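Local coordinates for adenosine monophosphate-protein transferase vopS (Vibrio parahaemolyticus, PDB 3LET) that transfers AMP from ATP onto a threonine of the host Rho GTPases RhoA, Rac and Cdc42, cutting them off from downstream effectors and blocking actin assembly, at residues R223-G227 and S237-G241; A134-E139 and A269-Y274; N220-D224 and F277-N281; E66-T70 and A95-K100. All coordinates share one frame; numbering follows the deposited sequence.

Contact 1: R223-G227 and S237-G241; sequences RDYRG and SSIGG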
loop_
_atom_site.group_PDB
_atom_site.type_symbol
_atom_site.label_atom_id
_atom_site.label_comp_id
_atom_site.label_asym_id
_atom_site.label_seq_id
_atom_site.Cartn_x
_atom_site.Cartn_y
_atom_site.Cartn_z
ATOM N N ARG A 223 12.246 1.221 -3.670
ATOM C CA ARG A 223 11.160 0.583 -2.922
ATOM C C ARG A 223 11.118 0.995 -1.448
ATOM O O ARG A 223 10.518 0.312 -0.617
ATOM C CB ARG A 223 11.301 -0.936 -3.018
ATOM C CG ARG A 223 12.631 -1.448 -2.498
ATOM C CD ARG A 223 12.825 -2.924 -2.787
ATOM N NE ARG A 223 14.201 -3.343 -2.524
ATOM C CZ ARG A 223 14.671 -4.566 -2.749
ATOM N NH1 ARG A 223 13.876 -5.506 -3.244
ATOM N NH2 ARG A 223 15.939 -4.849 -2.480
ATOM N N ASP A 224 11.740 2.127 -1.138
ATOM C CA ASP A 224 11.912 2.586 0.235
ATOM C C ASP A 224 10.595 2.835 0.995
ATOM O O ASP A 224 9.632 3.345 0.446
ATOM C CB ASP A 224 12.752 3.864 0.242
ATOM C CG ASP A 224 13.341 4.164 1.603
ATOM O OD1 ASP A 224 13.249 3.292 2.498
ATOM O OD2 ASP A 224 13.902 5.267 1.780
ATOM N N TYR A 225 10.581 2.473 2.269
ATOM C CA TYR A 225 9.422 2.698 3.140
ATOM C C TYR A 225 9.097 4.173 3.320
ATOM O O TYR A 225 9.974 4.988 3.607
ATOM C CB TYR A 225 9.709 2.098 4.512
ATOM C CG TYR A 225 8.698 2.425 5.593
ATOM C CD1 TYR A 225 7.449 1.832 5.594
ATOM C CD2 TYR A 225 9.014 3.301 6.622
ATOM C CE1 TYR A 225 6.541 2.104 6.588
ATOM C CE2 TYR A 225 8.110 3.585 7.631
ATOM C CZ TYR A 225 6.871 2.978 7.606
ATOM O OH TYR A 225 5.949 3.212 8.591
ATOM N N ARG A 226 7.827 4.515 3.149
ATOM C CA ARG A 226 7.328 5.826 3.546
ATOM C C ARG A 226 6.284 5.608 4.635
ATOM O O ARG A 226 5.343 4.861 4.423
ATOM C CB ARG A 226 6.679 6.549 2.367
ATOM C CG ARG A 226 6.204 7.950 2.739
ATOM C CD ARG A 226 5.427 8.624 1.625
ATOM N NE ARG A 226 4.194 7.916 1.289
ATOM C CZ ARG A 226 4.051 7.161 0.208
ATOM N NH1 ARG A 226 5.062 7.038 -0.650
ATOM N NH2 ARG A 226 2.905 6.551 -0.041
ATOM N N GLY A 227 6.459 6.210 5.804
ATOM C CA GLY A 227 5.538 5.982 6.916
ATOM C C GLY A 227 4.315 6.896 6.868
ATOM O O GLY A 227 4.235 7.763 6.019
ATOM N N SER A 237 0.880 5.829 3.955
ATOM C CA SER A 237 2.206 5.237 4.057
ATOM C C SER A 237 2.373 4.366 2.821
ATOM O O SER A 237 1.397 4.028 2.144
ATOM C CB SER A 237 2.328 4.362 5.314
ATOM O OG SER A 237 1.385 3.292 5.291
ATOM N N SER A 238 3.602 3.962 2.528
ATOM C CA SER A 238 3.817 3.115 1.379
ATOM C C SER A 238 3.096 1.798 1.602
ATOM O O SER A 238 2.445 1.260 0.692
ATOM C CB SER A 238 5.312 2.881 1.127
ATOM O OG SER A 238 5.985 2.423 2.285
ATOM N N ILE A 239 3.210 1.255 2.810
ATOM C CA ILE A 239 2.571 -0.033 3.094
ATOM C C ILE A 239 1.038 0.084 3.078
ATOM O O ILE A 239 0.318 -0.784 2.555
ATOM C CB ILE A 239 3.039 -0.529 4.464
ATOM C CG1 ILE A 239 4.541 -0.839 4.400
ATOM C CG2 ILE A 239 2.208 -1.750 4.929
ATOM C CD1 ILE A 239 5.156 -1.129 5.762
ATOM N N GLY A 240 0.538 1.152 3.689
ATOM C CA GLY A 240 -0.890 1.394 3.732
ATOM C C GLY A 240 -1.474 1.538 2.335
ATOM O O GLY A 240 -2.496 0.961 2.021
ATOM N N GLY A 241 -0.836 2.324 1.481
ATOM C CA GLY A 241 -1.384 2.512 0.136
ATOM C C GLY A 241 -1.393 1.228 -0.706
ATOM O O GLY A 241 -2.347 0.925 -1.406
#
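R226 and S238 are joined by two hydrogen bonds where the loop 223-227 meets the first turn of helix 238-255. R226 N points almost straight at S238 OG (2.9 Å, 169° at the hydrogen), and S238 N returns a bond to R226 O at 2.7 Å. With chi1 at 52°, S238 swings OG back beside its own backbone, within range of the R226 amide. One residue earlier, S237 is the N-cap: its OG accepts from G240 N (2.8 Å) and also bonds E127 of helix 113-139. Apolar contact comes from the Y225 ring, whose CE1 lies 3.6 Å from I239 CD1; the same ring takes part in a cation-pi contact with R97 of helix 88-102. The R226 side chain bends at chi3 (63°), and S238 N lies over one face of its guanidinium, 3.6 Å from the plane and offset toward the rim, while NH2 is held by P236 O. The amides of S238, G240 and G241, which start the helix, all find acceptors: R226 O, the S237 hydroxyl and S237 O. From 223-227, R226 O alone serves such an amide, and R226 N ties the S238 hydroxyl to this Fic-domain loop.

Contact 2: A134-E139 and A269-Y274; sequences AQRHIE and AGVIGY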
loop_
_atom_site.group_PDB
_atom_site.type_symbol
_atom_site.label_atom_id
_atom_site.label_comp_id
_atom_site.label_asym_id
_atom_site.label_seq_id
_atom_site.Cartn_x
_atom_site.Cartn_y
_atom_site.Cartn_z
ATOM N N ALA A 134 -9.213 8.427 1.127
ATOM C CA ALA A 134 -9.042 8.015 -0.278
ATOM C C ALA A 134 -10.155 7.045 -0.632
ATOM O O ALA A 134 -10.721 7.101 -1.722
ATOM C CB ALA A 134 -7.674 7.366 -0.507
ATOM N N GLN A 135 -10.480 6.152 0.299
ATOM C CA GLN A 135 -11.458 5.116 0.061
ATOM C C GLN A 135 -12.857 5.721 -0.214
ATOM O O GLN A 135 -13.578 5.243 -1.093
ATOM C CB GLN A 135 -11.552 4.201 1.284
ATOM C CG GLN A 135 -12.448 3.002 1.078
ATOM C CD GLN A 135 -12.575 2.146 2.345
ATOM O OE1 GLN A 135 -12.581 2.668 3.457
ATOM N NE2 GLN A 135 -12.695 0.836 2.171
ATOM N N ARG A 136 -13.243 6.736 0.545
ATOM C CA ARG A 136 -14.561 7.377 0.281
ATOM C C ARG A 136 -14.619 7.824 -1.190
ATOM O O ARG A 136 -15.630 7.631 -1.895
ATOM C CB ARG A 136 -14.800 8.585 1.193
ATOM C CG ARG A 136 -14.959 8.225 2.668
ATOM C CD ARG A 136 -14.902 9.447 3.629
ATOM N NE ARG A 136 -14.559 8.946 4.961
ATOM C CZ ARG A 136 -13.638 9.453 5.765
ATOM N NH1 ARG A 136 -12.982 10.556 5.441
ATOM N NH2 ARG A 136 -13.410 8.873 6.938
ATOM N N HIS A 137 -13.539 8.431 -1.668
ATOM C CA HIS A 137 -13.543 8.933 -3.034
ATOM C C HIS A 137 -13.562 7.784 -4.054
ATOM O O HIS A 137 -14.353 7.772 -5.002
ATOM C CB HIS A 137 -12.326 9.792 -3.328
ATOM C CG HIS A 137 -12.269 10.227 -4.760
ATOM N ND1 HIS A 137 -13.053 11.253 -5.250
ATOM C CD2 HIS A 137 -11.608 9.719 -5.827
ATOM C CE1 HIS A 137 -12.836 11.391 -6.545
ATOM N NE2 HIS A 137 -11.969 10.466 -6.924
ATOM N N ILE A 138 -12.657 6.833 -3.862
ATOM C CA ILE A 138 -12.446 5.769 -4.837
ATOM C C ILE A 138 -13.620 4.797 -4.901
ATOM O O ILE A 138 -14.110 4.518 -5.982
ATOM C CB ILE A 138 -11.107 5.048 -4.576
ATOM C CG1 ILE A 138 -9.980 6.046 -4.843
ATOM C CG2 ILE A 138 -10.980 3.833 -5.482
ATOM C CD1 ILE A 138 -8.627 5.646 -4.318
ATOM N N GLU A 139 -14.094 4.311 -3.759
ATOM C CA GLU A 139 -15.251 3.419 -3.743
ATOM C C GLU A 139 -16.541 4.181 -4.113
ATOM O O GLU A 139 -17.486 3.589 -4.621
ATOM C CB GLU A 139 -15.370 2.710 -2.391
ATOM C CG GLU A 139 -14.175 1.777 -2.140
ATOM C CD GLU A 139 -14.336 0.858 -0.926
ATOM O OE1 GLU A 139 -15.356 0.957 -0.209
ATOM O OE2 GLU A 139 -13.431 0.025 -0.694
ATOM N N ALA A 269 -8.147 4.633 -10.981
ATOM C CA ALA A 269 -8.455 5.375 -9.757
ATOM C C ALA A 269 -7.792 4.719 -8.552
ATOM O O ALA A 269 -7.271 5.394 -7.660
ATOM C CB ALA A 269 -10.005 5.426 -9.529
ATOM N N GLY A 270 -7.872 3.399 -8.493
ATOM C CA GLY A 270 -7.341 2.666 -7.355
ATOM C C GLY A 270 -5.842 2.773 -7.224
ATOM O O GLY A 270 -5.305 2.969 -6.121
ATOM N N VAL A 271 -5.130 2.589 -8.325
ATOM C CA VAL A 271 -3.670 2.641 -8.266
ATOM C C VAL A 271 -3.194 4.035 -7.875
ATOM O O VAL A 271 -2.352 4.196 -7.008
ATOM C CB VAL A 271 -3.023 2.308 -9.632
ATOM C CG1 VAL A 271 -1.490 2.512 -9.545
ATOM C CG2 VAL A 271 -3.367 0.895 -10.024
ATOM N N ILE A 272 -3.723 5.060 -8.535
ATOM C CA ILE A 272 -3.163 6.380 -8.349
ATOM C C ILE A 272 -3.739 6.977 -7.076
ATOM O O ILE A 272 -3.023 7.616 -6.296
ATOM C CB ILE A 272 -3.433 7.304 -9.560
ATOM C CG1 ILE A 272 -2.672 6.783 -10.792
ATOM C CG2 ILE A 272 -2.975 8.730 -9.264
ATOM C CD1 ILE A 272 -3.206 7.383 -12.125
ATOM N N GLY A 273 -5.014 6.712 -6.846
ATOM C CA GLY A 273 -5.743 7.299 -5.725
ATOM C C GLY A 273 -5.294 6.775 -4.366
ATOM O O GLY A 273 -5.357 7.483 -3.365
ATOM N N TYR A 274 -4.897 5.516 -4.317
ATOM C CA TYR A 274 -4.421 4.927 -3.058
ATOM C C TYR A 274 -2.895 4.997 -2.980
ATOM O O TYR A 274 -2.323 4.679 -1.938
ATOM C CB TYR A 274 -4.846 3.465 -2.979
ATOM C CG TYR A 274 -6.296 3.224 -2.618
ATOM C CD1 TYR A 274 -6.876 3.881 -1.509
ATOM C CD2 TYR A 274 -7.063 2.295 -3.322
ATOM C CE1 TYR A 274 -8.170 3.635 -1.141
ATOM C CE2 TYR A 274 -8.369 2.049 -2.970
ATOM C CZ TYR A 274 -8.914 2.731 -1.871
ATOM O OH TYR A 274 -10.199 2.515 -1.494
HETATM O O HOH W 1 -11.256 0.166 -2.141
#
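Helices 113-139 and 260-274 run nearly antiparallel here, their segment axes 10.0 Å apart at closest approach and 160° between directions, with A134 level with Y274 and I138 level with A269. I138 is one knob: its side chain enters a hole made by A269, G270, G273 and Y274. At chi1 -66° its CG1 branch carries CD1 over the middle of the Y274 ring, a CH-pi contact of 3.5 Å to the centroid, only 2° from the ring normal. I138 CD1 also lies 3.5 Å from G273 C, and having no side chain on G273 leaves the backbone open to that approach. The other branch, CG2, lies nearest Y274 CE2, with G270 CA and A269 CB more loosely beside it.

Knobs-into-holes packing is met from both sides, because the Y274 side chain in turn sits among A134, Q135, I138 and E139. This joins helix 113-139, from the VopS N-terminal family region, to helix 260-274 of the Fic domain, and helix 238-255 adds M244 against Q135 and Y274. A134 CB touches Y274 CD1 at 3.7 Å, and beyond it the ring reaches Q135, whose CA is 3.3 Å from Y274 OH. No hydrogen bond passes directly between the segments. Instead a water spans them, donating to E139 OE2 at 2.6 Å and bonded to Y274 OH. E139 OE2 is also met by Q135 NE2 (3.1 Å), which arrives from above the carboxylate plane, so OE2 has both an amide and a water as partners.

Contact 3: N220-D224 and F277-N281; sequences NVERD and FTDGN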
loop_
_atom_site.group_PDB
_atom_site.type_symbol
_atom_site.label_atom_id
_atom_site.label_comp_id
_atom_site.label_asym_id
_atom_site.label_seq_id
_atom_site.Cartn_x
_atom_site.Cartn_y
_atom_site.Cartn_z
ATOM N N ASN A 220 13.880 -0.736 -11.615
ATOM C CA ASN A 220 14.698 -0.074 -10.606
ATOM C C ASN A 220 14.054 1.177 -10.005
ATOM O O ASN A 220 14.729 2.139 -9.638
ATOM C CB ASN A 220 16.079 0.249 -11.172
ATOM C CG ASN A 220 17.009 -0.945 -11.131
ATOM O OD1 ASN A 220 16.645 -2.015 -10.639
ATOM N ND2 ASN A 220 18.221 -0.768 -11.640
ATOM N N VAL A 221 12.735 1.159 -9.912
ATOM C CA VAL A 221 12.056 2.059 -9.011
ATOM C C VAL A 221 12.684 1.799 -7.649
ATOM O O VAL A 221 13.139 0.684 -7.377
ATOM C CB VAL A 221 10.560 1.739 -8.946
ATOM C CG1 VAL A 221 10.350 0.275 -8.563
ATOM C CG2 VAL A 221 9.864 2.651 -7.958
ATOM N N GLU A 222 12.733 2.814 -6.797
ATOM C CA GLU A 222 13.203 2.613 -5.431
ATOM C C GLU A 222 12.018 2.179 -4.566
ATOM O O GLU A 222 10.914 2.699 -4.720
ATOM C CB GLU A 222 13.861 3.887 -4.893
ATOM C CG GLU A 222 12.934 5.086 -4.819
ATOM C CD GLU A 222 12.046 5.059 -3.592
ATOM O OE1 GLU A 222 12.579 4.881 -2.474
ATOM O OE2 GLU A 222 10.818 5.219 -3.748
ATOM N N ARG A 223 12.246 1.221 -3.670
ATOM C CA ARG A 223 11.160 0.583 -2.922
ATOM C C ARG A 223 11.118 0.995 -1.448
ATOM O O ARG A 223 10.518 0.312 -0.617
ATOM C CB ARG A 223 11.301 -0.936 -3.018
ATOM C CG ARG A 223 12.631 -1.448 -2.498
ATOM C CD ARG A 223 12.825 -2.924 -2.787
ATOM N NE ARG A 223 14.201 -3.343 -2.524
ATOM C CZ ARG A 223 14.671 -4.566 -2.749
ATOM N NH1 ARG A 223 13.876 -5.506 -3.244
ATOM N NH2 ARG A 223 15.939 -4.849 -2.480
ATOM N N ASP A 224 11.740 2.127 -1.138
ATOM C CA ASP A 224 11.912 2.586 0.235
ATOM C C ASP A 224 10.595 2.835 0.995
ATOM O O ASP A 224 9.632 3.345 0.446
ATOM C CB ASP A 224 12.752 3.864 0.242
ATOM C CG ASP A 224 13.341 4.164 1.603
ATOM O OD1 ASP A 224 13.249 3.292 2.498
ATOM O OD2 ASP A 224 13.902 5.267 1.780
ATOM N N PHE A 277 1.878 2.061 -5.275
ATOM C CA PHE A 277 3.305 1.768 -5.477
ATOM C C PHE A 277 4.149 2.921 -4.954
ATOM O O PHE A 277 3.659 4.032 -4.819
ATOM C CB PHE A 277 3.603 1.506 -6.983
ATOM C CG PHE A 277 2.835 0.343 -7.537
ATOM C CD1 PHE A 277 3.297 -0.961 -7.352
ATOM C CD2 PHE A 277 1.620 0.538 -8.145
ATOM C CE1 PHE A 277 2.563 -2.051 -7.817
ATOM C CE2 PHE A 277 0.865 -0.550 -8.617
ATOM C CZ PHE A 277 1.359 -1.849 -8.460
ATOM N N THR A 278 5.430 2.677 -4.686
ATOM C CA THR A 278 6.270 3.741 -4.155
ATOM C C THR A 278 6.551 4.790 -5.221
ATOM O O THR A 278 6.766 5.973 -4.914
ATOM C CB THR A 278 7.610 3.191 -3.613
ATOM O OG1 THR A 278 8.220 2.375 -4.611
ATOM C CG2 THR A 278 7.374 2.362 -2.371
ATOM N N ASP A 279 6.545 4.358 -6.479
ATOM C CA ASP A 279 6.710 5.273 -7.598
ATOM C C ASP A 279 6.128 4.618 -8.847
ATOM O O ASP A 279 5.893 3.404 -8.878
ATOM C CB ASP A 279 8.200 5.572 -7.814
ATOM C CG ASP A 279 8.453 6.749 -8.772
ATOM O OD1 ASP A 279 7.490 7.473 -9.147
ATOM O OD2 ASP A 279 9.644 6.939 -9.142
ATOM N N GLY A 280 5.903 5.427 -9.873
ATOM C CA GLY A 280 5.335 4.927 -11.121
ATOM C C GLY A 280 3.849 4.592 -11.014
ATOM O O GLY A 280 3.320 3.769 -11.772
ATOM N N ASN A 281 3.154 5.215 -10.083
ATOM C CA ASN A 281 1.703 5.035 -10.019
ATOM C C ASN A 281 0.986 5.519 -11.276
ATOM O O ASN A 281 0.042 4.883 -11.717
ATOM C CB ASN A 281 1.133 5.777 -8.806
ATOM C CG ASN A 281 1.599 5.150 -7.524
ATOM O OD1 ASN A 281 1.317 3.988 -7.294
ATOM N ND2 ASN A 281 2.348 5.887 -6.711
HETATM O O HOH W 2 11.711 5.715 -8.107
#
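V221 lays its CG2 methyl against D279 CB at 3.4 Å and beside T278 OG1, the two side chains of V221 and D279 sliding past each other in opposite directions. CG2 stands anti to the V221 nitrogen, and the CA-CB bond itself points toward 277-281. T278 does the polar work: OG1 donates to E222 O at 2.7 Å, tilted 17° from the carbonyl plane. Its chi1 of 51° puts the hydroxyl between the backbone N and carbonyl carbon and turns T278 CG2 instead toward D224 O, 3.7 Å away. The E222 side chain, bent and poorly ordered, passes obliquely by T278, with E222 OE2 3.8 Å from T278 CB; its OE1 accepts from D224 N, which gives the carboxylate a partner in its own segment.

Segment 277-281 reads FTDGN and belongs to the Fic motif, in which G280 and N281 probably bind ATP, as inferred from relatives. The turn is internally braced. N281 OD1 takes F277 N on a lone pair (2.8 Å), N281 ND2 gives a bond back to F277 O, and G280, at positive phi, donates its N to D279 OD1. H214 of helix 207-217 bonds D279 O and stacks on F277, so that helix also backs the turn. A water donates to D279 OD2 at 2.6 Å and is weakly bonded to E222 N. A single direct hydrogen bond and a few methyl contacts thus join the loop to the probable nucleotide-binding turn, and the water adds only a weak link: a light seam at the surface.

Contact 4: E66-T70 and A95-K100; sequences ERAMT and AVRVVK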
loop_
_atom_site.group_PDB
_atom_site.type_symbol
_atom_site.label_atom_id
_atom_site.label_comp_id
_atom_site.label_asym_id
_atom_site.label_seq_id
_atom_site.Cartn_x
_atom_site.Cartn_y
_atom_site.Cartn_z
ATOM N N GLU A 66 10.580 -4.858 20.548
ATOM C CA GLU A 66 9.913 -4.645 19.277
ATOM C C GLU A 66 8.775 -5.655 19.092
ATOM O O GLU A 66 7.668 -5.283 18.681
ATOM C CB GLU A 66 10.947 -4.761 18.156
ATOM C CG GLU A 66 10.370 -4.599 16.783
ATOM C CD GLU A 66 11.434 -4.774 15.716
ATOM O OE1 GLU A 66 12.437 -4.034 15.760
ATOM O OE2 GLU A 66 11.265 -5.655 14.851
ATOM N N ARG A 67 9.026 -6.927 19.370
ATOM C CA ARG A 67 7.959 -7.934 19.249
ATOM C C ARG A 67 6.767 -7.600 20.145
ATOM O O ARG A 67 5.603 -7.716 19.718
ATOM C CB ARG A 67 8.453 -9.338 19.629
ATOM C CG ARG A 67 9.467 -9.957 18.700
ATOM C CD ARG A 67 9.829 -11.368 19.184
ATOM N NE ARG A 67 8.769 -12.334 18.906
ATOM C CZ ARG A 67 8.810 -13.621 19.252
ATOM N NH1 ARG A 67 9.842 -14.113 19.915
ATOM N NH2 ARG A 67 7.808 -14.423 18.938
ATOM N N ALA A 68 7.037 -7.205 21.395
ATOM C CA ALA A 68 5.941 -7.000 22.352
ATOM C C ALA A 68 5.162 -5.730 21.996
ATOM O O ALA A 68 3.919 -5.708 22.037
ATOM C CB ALA A 68 6.469 -6.891 23.814
ATOM N N MET A 69 5.880 -4.674 21.632
ATOM C CA MET A 69 5.205 -3.446 21.157
ATOM C C MET A 69 4.342 -3.691 19.933
ATOM O O MET A 69 3.207 -3.177 19.831
ATOM C CB MET A 69 6.239 -2.405 20.817
ATOM C CG MET A 69 6.943 -2.034 22.085
ATOM S SD MET A 69 6.082 -0.645 22.695
ATOM C CE MET A 69 7.321 0.486 22.068
ATOM N N THR A 70 4.862 -4.485 19.013
ATOM C CA THR A 70 4.104 -4.802 17.795
ATOM C C THR A 70 2.818 -5.526 18.151
ATOM O O THR A 70 1.736 -5.186 17.652
ATOM C CB THR A 70 4.925 -5.691 16.848
ATOM O OG1 THR A 70 6.085 -4.973 16.440
ATOM C CG2 THR A 70 4.103 -6.071 15.574
ATOM N N ALA A 95 2.966 -2.117 11.341
ATOM C CA ALA A 95 3.105 -2.006 12.793
ATOM C C ALA A 95 4.599 -2.100 13.169
ATOM O O ALA A 95 5.104 -1.336 13.995
ATOM C CB ALA A 95 2.296 -3.121 13.463
ATOM N N VAL A 96 5.305 -3.043 12.557
ATOM C CA VAL A 96 6.743 -3.199 12.821
ATOM C C VAL A 96 7.530 -1.948 12.499
ATOM O O VAL A 96 8.430 -1.558 13.265
ATOM C CB VAL A 96 7.342 -4.362 11.988
ATOM C CG1 VAL A 96 8.850 -4.409 12.165
ATOM C CG2 VAL A 96 6.695 -5.680 12.425
ATOM N N ARG A 97 7.212 -1.303 11.367
ATOM C CA ARG A 97 7.957 -0.089 10.968
ATOM C C ARG A 97 7.645 1.111 11.865
ATOM O O ARG A 97 8.538 1.913 12.168
ATOM C CB ARG A 97 7.648 0.298 9.505
ATOM C CG ARG A 97 8.101 -0.719 8.488
ATOM C CD ARG A 97 9.547 -1.133 8.696
ATOM N NE ARG A 97 10.487 -0.079 8.325
ATOM C CZ ARG A 97 11.136 -0.013 7.164
ATOM N NH1 ARG A 97 10.952 -0.939 6.231
ATOM N NH2 ARG A 97 11.977 0.989 6.938
ATOM N N VAL A 98 6.389 1.235 12.297
ATOM C CA VAL A 98 5.999 2.319 13.190
ATOM C C VAL A 98 6.683 2.118 14.540
ATOM O O VAL A 98 7.195 3.067 15.136
ATOM C CB VAL A 98 4.457 2.385 13.303
ATOM C CG1 VAL A 98 3.986 3.223 14.506
ATOM C CG2 VAL A 98 3.887 2.975 11.971
ATOM N N VAL A 99 6.716 0.876 15.005
ATOM C CA VAL A 99 7.394 0.567 16.291
ATOM C C VAL A 99 8.881 0.879 16.203
ATOM O O VAL A 99 9.484 1.436 17.133
ATOM C CB VAL A 99 7.222 -0.920 16.674
ATOM C CG1 VAL A 99 8.215 -1.320 17.828
ATOM C CG2 VAL A 99 5.811 -1.160 17.103
ATOM N N LYS A 100 9.494 0.531 15.082
ATOM C CA LYS A 100 10.906 0.861 14.890
ATOM C C LYS A 100 11.110 2.361 14.926
ATOM O O LYS A 100 12.121 2.836 15.450
ATOM C CB LYS A 100 11.453 0.263 13.570
ATOM C CG LYS A 100 11.676 -1.252 13.662
ATOM C CD LYS A 100 12.123 -1.859 12.335
ATOM C CE LYS A 100 12.419 -3.353 12.466
ATOM N NZ LYS A 100 13.696 -3.619 13.179
#
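E66 O is gripped twice by T70, a residue that also packs on V96 and V99 across the contact: T70 N (2.9 Å) is the usual helix bond, and T70 OG1 (2.8 Å) reaches the same oxygen from the opposite face of its plane. The hydroxyl gets there with chi1 at -63°, beside its own backbone N, which leaves CG2 turned to A95 CB and V96 CG2. T70 OG1 spends its hydrogen bond on its own helix while still packing against V99 CG2 at 3.9 Å. Helices 58-75 and 88-102 cross at 119° here, the segment axes 9.3 Å apart. V99 points toward 66-70 and sets both methyls by M69 CB, with V99 CG1 3.7 Å from M69 CB and also near E66. M120 of helix 113-139 covers M69 and V99, continuing the apolar core of this all-helical N-terminal region. At the outer edge E66 stretches out, its chain extended, and E66 OE1 receives K100 NZ in a salt bridge of 2.9 Å, on the syn side and somewhat out of the carboxylate plane; the same carboxylate lays OE2 on V96 CG1. The lysine chain runs extended and turns only at its last bond to deliver the ammonium. Apolar side chains thus fill the crossing, and an ion pair lies at its more exposed side, where solvent probably shares in its charge.

Contact 2 is the buried one, contact 4 is partly buried, and contacts 1 and 3 lie at the surface; the chemistry follows. Contact 2 is interlocked packing with only a water between polar groups, and contact 4 combines an apolar crossing with one ion pair, whereas both loop contacts pair a serine or threonine of one segment with the backbone of the other by hydrogen bonds. Contacts 1 and 3 share R223 and D224, and S238 touches T278, so one loop meets both the start of helix 238-255 and the Fic motif turn. Contact 1 also touches contact 4 through Y225 and R97, bridging the Fic domain and the N-terminal helices. Contact 2 makes a second such bridge, and its V271 packs on F277 of contact 3.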